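Local coordinates for petrobactin biosynthesis protein AsbB (Bacillus anthracis, PDB 3TO3), which catalyses the ATP-dependent condensation of spermidine with citryl-spermidine, or its 3,4-dihydroxybenzoyl derivative, in the biosynthesis of the siderophore petrobactin, at the interface of chains A and B. Residues are numbered along the deposited sequence; one frame, centred on the assembly and turned at random. Chains: chain A/B, Petrobactin biosynthesis protein AsbB.

Contact 1: the interface of chains A and B. Residues chain A 101, 122, 126; chain B 359.
B:Lys359 reaches across the dimer interface of this IucA/IucC-family siderophore synthetase and ends against the carboxylate of A:Glu126, forming a salt bridge. The ammonium nitrogen NZ donates a hydrogen bond of 2.6 Å to OE2 of A:Glu126, meeting that oxygen on its syn side and 17° out of the carboxylate plane. The other carboxylate oxygen, OE1, stands farther from NZ, at 3.4 Å, so the grip is lopsided towards OE2. The lysine and glutamate chains run head-on towards each other and meet at their charged ends. A:Glu126 runs extended beyond CG, with CG anti to the carbonyl carbon (chi1 -61°), and this carries the carboxylate well away from helix 115-138 towards the partner chain. B:Lys359 springs from a loop and takes a more crooked route, its chain kinking at each torsion after the first.

Apolar groups of chain A line one side of the ion pair. The methyl CB of A:Ala101 lies 3.7 Å from NZ of B:Lys359 and also borders the carboxylate, with 3.7 Å to OE2 of A:Glu126. Farther back, one turn before A:Glu126 on the same helix, A:Ile122 directs its branch methyl CG2 towards the pair, 4.4 Å from NZ of B:Lys359. That CG2 packs in turn on CB of A:Ala101 at 3.7 Å, joining helix 115-138 to the first turn of helix 100-110. The N-terminal end of helix 100-110 beside the carboxylate may slightly favour its negative charge.

Contact 2: the interface of chains A and B. Residues chain A 15, 20, 130; chain B 256, 260-261, 263-264.
A:Tyr20 lies against B:Ala260, B:Glu261 and B:Gln264, its ring carried there by CG standing anti to the backbone N (chi1 175°). Its CB and CG only skirt the amide end of B:Gln264. On one rim, CD2 and CE2 pack on the methylenes of B:Gln264, CE2 at 3.6 Å from CG. The amide plane is 16° from the ring plane but displaced past this rim, stepped rather than stacked. On the opposite rim, CE1 meets the methyl CB of B:Ala260 at 4.0 Å. CZ nears CA of B:Glu261, and the phenol OH ends 3.2 Å from CB of the same residue.

A:Ile15 fits beside the tyrosine: its branch methyl CG2 touches CG2 of B:Ile263 at 3.6 Å, the side chains crossing at about a right angle, while CD1 faces B:Ala260. The backbone carbonyl O of A:Ile15 lies 2.8 Å from OE1 of B:Gln264, two acceptors and a clash as modelled; the amide may be flipped, with NE2 facing the carbonyl. CE1 of A:Phe130 lies 3.9 Å from CG2 of B:Ile256 and nearer still to that residue's backbone O. This largely apolar patch fastens helices 6-16, 18-37 and 115-138 of one subunit to helices 248-258 and 260-264 of the other in the homodimer.

Contact 3: the interface of chains A and B. Residues chain A 251, 256-257, 263; chain B 8, 11-12, 130.
The indole NE1 of A:Trp251 donates a hydrogen bond of 2.7 Å to the imidazole NE2 of B:His8, nearly straight at 177°. The histidine nitrogen lies in the plane of the indole, at its edge, whereas the donor is somewhat tilted from the imidazole plane. The rings meet through nitrogen-bearing edges, their planes turned 61° apart, so neither covers the other's face. With CG of A:Trp251 opposite its backbone N (chi1 174°), the indole leaves its helix towards chain B, and the second torsion turns NE1 to the histidine. Because NE2 of B:His8 accepts this bond, a neutral histidine with its proton on ND1 would fit the arrangement.

A:Ile256 supports the pair with different branches: CG1 covers one indole face near the rim, and CD1 lies 4.0 Å from CD2 of B:His8. Its other methyl, CG2, is shared between CG2 of B:Ile11 and CE1 of B:Phe130, each 3.6 Å away. The phenyl face of B:Phe130 is capped by A:Ser257, whose CA sits over the ring centre in a CH-pi contact and whose CB is 3.9 Å from CE2. B:Leu12 adds a looser apolar edge, its CD2 lying 4.2 Å from CZ2 of A:Trp251 and equally far from CD1 of A:Ile263. In the fold, helices 248-258 and 260-264 of chain A present these groups to the N-terminal helix 6-15 and the long helix 115-138 of chain B.

Contact 1: the interface of chains A and B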
loop_
_atom_site.group_PDB
_atom_site.type_symbol
_atom_site.label_atom_id
_atom_site.label_comp_id
_atom_site.label_asym_id
_atom_site.label_seq_id
_atom_site.Cartn_x
_atom_site.Cartn_y
_atom_site.Cartn_z
ATOM N N ALA A 101 14.505 11.297 7.195
ATOM C CA ALA A 101 13.664 12.120 6.366
ATOM C C ALA A 101 14.191 13.557 6.358
ATOM O O ALA A 101 14.338 14.163 5.301
ATOM C CB ALA A 101 12.211 12.076 6.877
ATOM N N ILE A 122 12.600 7.716 1.161
ATOM C CA ILE A 122 12.491 8.046 2.583
ATOM C C ILE A 122 11.640 7.026 3.343
ATOM O O ILE A 122 12.016 6.581 4.433
ATOM C CB ILE A 122 11.882 9.428 2.782
ATOM C CG1 ILE A 122 12.877 10.513 2.369
ATOM C CG2 ILE A 122 11.416 9.613 4.233
ATOM C CD1 ILE A 122 12.336 11.952 2.533
ATOM N N GLU A 126 13.027 4.538 6.338
ATOM C CA GLU A 126 12.374 4.444 7.652
ATOM C C GLU A 126 11.956 3.003 7.998
ATOM O O GLU A 126 12.194 2.517 9.107
ATOM C CB GLU A 126 11.189 5.407 7.763
ATOM C CG GLU A 126 11.606 6.864 7.592
ATOM C CD GLU A 126 10.425 7.831 7.645
ATOM O OE1 GLU A 126 9.318 7.420 7.249
ATOM O OE2 GLU A 126 10.584 8.999 8.084
ATOM N N LYS B 359 6.213 16.181 8.983
ATOM C CA LYS B 359 6.295 15.142 7.957
ATOM C C LYS B 359 5.041 15.099 7.082
ATOM O O LYS B 359 3.909 15.102 7.580
ATOM C CB LYS B 359 6.543 13.758 8.581
ATOM C CG LYS B 359 7.700 13.654 9.574
ATOM C CD LYS B 359 8.801 12.706 9.083
ATOM C CE LYS B 359 8.285 11.301 8.793
ATOM N NZ LYS B 359 8.738 10.792 7.457
#

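Contact 2: the interface of chains A and B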
loop_
_atom_site.group_PDB
_atom_site.type_symbol
_atom_site.label_atom_id
_atom_site.label_comp_id
_atom_site.label_asym_id
_atom_site.label_seq_id
_atom_site.Cartn_x
_atom_site.Cartn_y
_atom_site.Cartn_z
ATOM N N ILE A 15 12.069 -0.506 19.842
ATOM C CA ILE A 15 12.237 0.896 19.484
ATOM C C ILE A 15 12.881 1.742 20.581
ATOM O O ILE A 15 13.705 2.603 20.287
ATOM C CB ILE A 15 10.923 1.545 19.159
ATOM C CG1 ILE A 15 10.372 1.022 17.854
ATOM C CG2 ILE A 15 11.087 3.053 19.079
ATOM C CD1 ILE A 15 9.000 1.538 17.661
ATOM N N TYR A 20 17.664 0.422 18.297
ATOM C CA TYR A 20 17.131 1.432 17.408
ATOM C C TYR A 20 18.204 2.475 17.025
ATOM O O TYR A 20 18.363 2.782 15.838
ATOM C CB TYR A 20 15.863 2.089 17.971
ATOM C CG TYR A 20 15.368 3.226 17.102
ATOM C CD1 TYR A 20 14.565 2.996 15.980
ATOM C CD2 TYR A 20 15.750 4.519 17.376
ATOM C CE1 TYR A 20 14.143 4.054 15.177
ATOM C CE2 TYR A 20 15.343 5.569 16.593
ATOM C CZ TYR A 20 14.540 5.340 15.503
ATOM O OH TYR A 20 14.168 6.436 14.760
ATOM N N PHE A 130 13.047 0.466 10.959
ATOM C CA PHE A 130 12.011 -0.137 11.776
ATOM C C PHE A 130 12.173 -1.651 11.833
ATOM O O PHE A 130 12.277 -2.228 12.919
ATOM C CB PHE A 130 10.642 0.220 11.206
ATOM C CG PHE A 130 9.482 -0.346 11.985
ATOM C CD1 PHE A 130 9.190 0.109 13.266
ATOM C CD2 PHE A 130 8.669 -1.301 11.428
ATOM C CE1 PHE A 130 8.123 -0.395 13.984
ATOM C CE2 PHE A 130 7.575 -1.815 12.154
ATOM C CZ PHE A 130 7.314 -1.370 13.422
ATOM N N ILE B 256 2.854 3.021 14.988
ATOM C CA ILE B 256 4.034 2.333 15.491
ATOM C C ILE B 256 5.117 2.277 14.437
ATOM O O ILE B 256 6.296 2.457 14.740
ATOM C CB ILE B 256 3.731 0.891 15.926
ATOM C CG1 ILE B 256 2.882 0.879 17.179
ATOM C CG2 ILE B 256 4.998 0.177 16.300
ATOM C CD1 ILE B 256 2.910 -0.440 17.897
ATOM N N ALA B 260 8.298 5.634 14.715
ATOM C CA ALA B 260 9.332 5.047 15.548
ATOM C C ALA B 260 10.234 6.114 16.166
ATOM O O ALA B 260 10.614 6.012 17.323
ATOM C CB ALA B 260 10.181 4.049 14.746
ATOM N N GLU B 261 10.591 7.139 15.422
ATOM C CA GLU B 261 11.538 8.098 15.994
ATOM C C GLU B 261 10.896 8.923 17.147
ATOM O O GLU B 261 11.546 9.255 18.117
ATOM C CB GLU B 261 12.184 8.948 14.893
ATOM C CG GLU B 261 11.968 10.443 15.019
ATOM C CD GLU B 261 12.079 11.188 13.681
ATOM O OE1 GLU B 261 12.049 10.527 12.608
ATOM O OE2 GLU B 261 12.191 12.440 13.720
ATOM N N ILE B 263 8.500 7.631 19.086
ATOM C CA ILE B 263 8.445 6.698 20.201
ATOM C C ILE B 263 9.800 6.624 20.902
ATOM O O ILE B 263 9.880 6.620 22.114
ATOM C CB ILE B 263 7.952 5.325 19.735
ATOM C CG1 ILE B 263 6.467 5.419 19.380
ATOM C CG2 ILE B 263 8.184 4.261 20.805
ATOM C CD1 ILE B 263 5.932 4.261 18.518
ATOM N N GLN B 264 10.871 6.586 20.123
ATOM C CA GLN B 264 12.227 6.545 20.658
ATOM C C GLN B 264 12.559 7.728 21.596
ATOM O O GLN B 264 13.180 7.556 22.641
ATOM C CB GLN B 264 13.239 6.489 19.494
ATOM C CG GLN B 264 14.633 7.079 19.804
ATOM C CD GLN B 264 15.376 6.209 20.739
ATOM O OE1 GLN B 264 15.046 5.026 20.858
ATOM N NE2 GLN B 264 16.383 6.765 21.430
#

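Contact 3: the interface of chains A and B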
loop_
_atom_site.group_PDB
_atom_site.type_symbol
_atom_site.label_atom_id
_atom_site.label_comp_id
_atom_site.label_asym_id
_atom_site.label_seq_id
_atom_site.Cartn_x
_atom_site.Cartn_y
_atom_site.Cartn_z
ATOM N N TRP A 251 -1.307 -15.707 -0.333
ATOM C CA TRP A 251 -2.682 -16.212 -0.441
ATOM C C TRP A 251 -3.733 -15.345 0.281
ATOM O O TRP A 251 -4.733 -14.880 -0.315
ATOM C CB TRP A 251 -2.780 -17.682 0.034
ATOM C CG TRP A 251 -4.202 -18.187 0.075
ATOM C CD1 TRP A 251 -4.952 -18.446 1.196
ATOM C CD2 TRP A 251 -5.052 -18.483 -1.059
ATOM N NE1 TRP A 251 -6.199 -18.894 0.825
ATOM C CE2 TRP A 251 -6.285 -18.927 -0.545
ATOM C CE3 TRP A 251 -4.885 -18.401 -2.447
ATOM C CZ2 TRP A 251 -7.361 -19.287 -1.381
ATOM C CZ3 TRP A 251 -5.938 -18.769 -3.268
ATOM C CH2 TRP A 251 -7.167 -19.202 -2.732
ATOM N N ILE A 256 -6.539 -13.894 -2.769
ATOM C CA ILE A 256 -7.973 -13.889 -2.437
ATOM C C ILE A 256 -8.686 -12.604 -2.859
ATOM O O ILE A 256 -9.755 -12.681 -3.457
ATOM C CB ILE A 256 -8.231 -14.150 -0.954
ATOM C CG1 ILE A 256 -7.849 -15.578 -0.601
ATOM C CG2 ILE A 256 -9.671 -13.984 -0.641
ATOM C CD1 ILE A 256 -8.564 -16.057 0.634
ATOM N N SER A 257 -8.096 -11.437 -2.576
ATOM C CA SER A 257 -8.707 -10.151 -2.978
ATOM C C SER A 257 -8.534 -9.808 -4.446
ATOM O O SER A 257 -9.442 -9.273 -5.070
ATOM C CB SER A 257 -8.227 -8.964 -2.124
ATOM O OG SER A 257 -6.936 -9.139 -1.553
ATOM N N ILE A 263 -11.618 -17.052 -8.549
ATOM C CA ILE A 263 -12.094 -17.975 -7.545
ATOM C C ILE A 263 -13.554 -18.249 -7.833
ATOM O O ILE A 263 -14.000 -19.384 -7.702
ATOM C CB ILE A 263 -11.907 -17.447 -6.105
ATOM C CG1 ILE A 263 -10.427 -17.455 -5.702
ATOM C CG2 ILE A 263 -12.720 -18.288 -5.111
ATOM C CD1 ILE A 263 -10.170 -16.633 -4.456
ATOM N N HIS B 8 -11.241 -17.690 7.209
ATOM C CA HIS B 8 -10.776 -18.014 5.876
ATOM C C HIS B 8 -11.895 -18.720 5.106
ATOM O O HIS B 8 -12.244 -18.338 3.990
ATOM C CB HIS B 8 -9.524 -18.880 5.956
ATOM C CG HIS B 8 -9.023 -19.342 4.625
ATOM N ND1 HIS B 8 -9.113 -20.651 4.211
ATOM C CD2 HIS B 8 -8.420 -18.670 3.617
ATOM C CE1 HIS B 8 -8.586 -20.769 3.006
ATOM N NE2 HIS B 8 -8.163 -19.580 2.622
ATOM N N ILE B 11 -14.678 -16.272 3.890
ATOM C CA ILE B 11 -14.284 -15.458 2.760
ATOM C C ILE B 11 -14.424 -16.245 1.475
ATOM O O ILE B 11 -14.974 -15.738 0.472
ATOM C CB ILE B 11 -12.811 -15.014 2.857
ATOM C CG1 ILE B 11 -12.655 -14.063 4.002
ATOM C CG2 ILE B 11 -12.451 -14.202 1.638
ATOM C CD1 ILE B 11 -13.281 -12.767 3.664
ATOM N N LEU B 12 -13.913 -17.476 1.489
ATOM C CA LEU B 12 -13.989 -18.297 0.288
ATOM C C LEU B 12 -15.430 -18.603 -0.112
ATOM O O LEU B 12 -15.789 -18.448 -1.274
ATOM C CB LEU B 12 -13.207 -19.586 0.455
ATOM C CG LEU B 12 -11.718 -19.400 0.265
ATOM C CD1 LEU B 12 -11.029 -20.764 0.349
ATOM C CD2 LEU B 12 -11.487 -18.765 -1.083
ATOM N N PHE B 130 -14.953 -6.947 -3.614
ATOM C CA PHE B 130 -14.474 -7.932 -2.657
ATOM C C PHE B 130 -15.022 -7.705 -1.243
ATOM O O PHE B 130 -15.571 -8.617 -0.636
ATOM C CB PHE B 130 -12.947 -7.939 -2.649
ATOM C CG PHE B 130 -12.336 -8.821 -1.584
ATOM C CD1 PHE B 130 -12.365 -10.211 -1.694
ATOM C CD2 PHE B 130 -11.687 -8.258 -0.512
ATOM C CE1 PHE B 130 -11.772 -11.029 -0.730
ATOM C CE2 PHE B 130 -11.073 -9.067 0.470
ATOM C CZ PHE B 130 -11.129 -10.457 0.362
#

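Contacts 1 and 2 are neighbours, the centres of their C-alpha atoms about 13 Å apart; contact 3 lies about 34 Å from each. All three draw on helix 115-138, which supplies the carboxylate of contact 1 and a phenylalanine to contacts 2 and 3. Contacts 2 and 3 pair the same regions with the chains exchanged: the N-terminal helix (joined in contact 2 by helix 18-37) and A:Phe130 or B:Phe130 meet helices 248-258 and 260-264 of the other subunit, B:Ile256 and B:Ile263 recurring as A:Ile256 and A:Ile263. The two-fold axis gives every contact a twin, so polar and apolar fastenings recur on both sides of the homodimer.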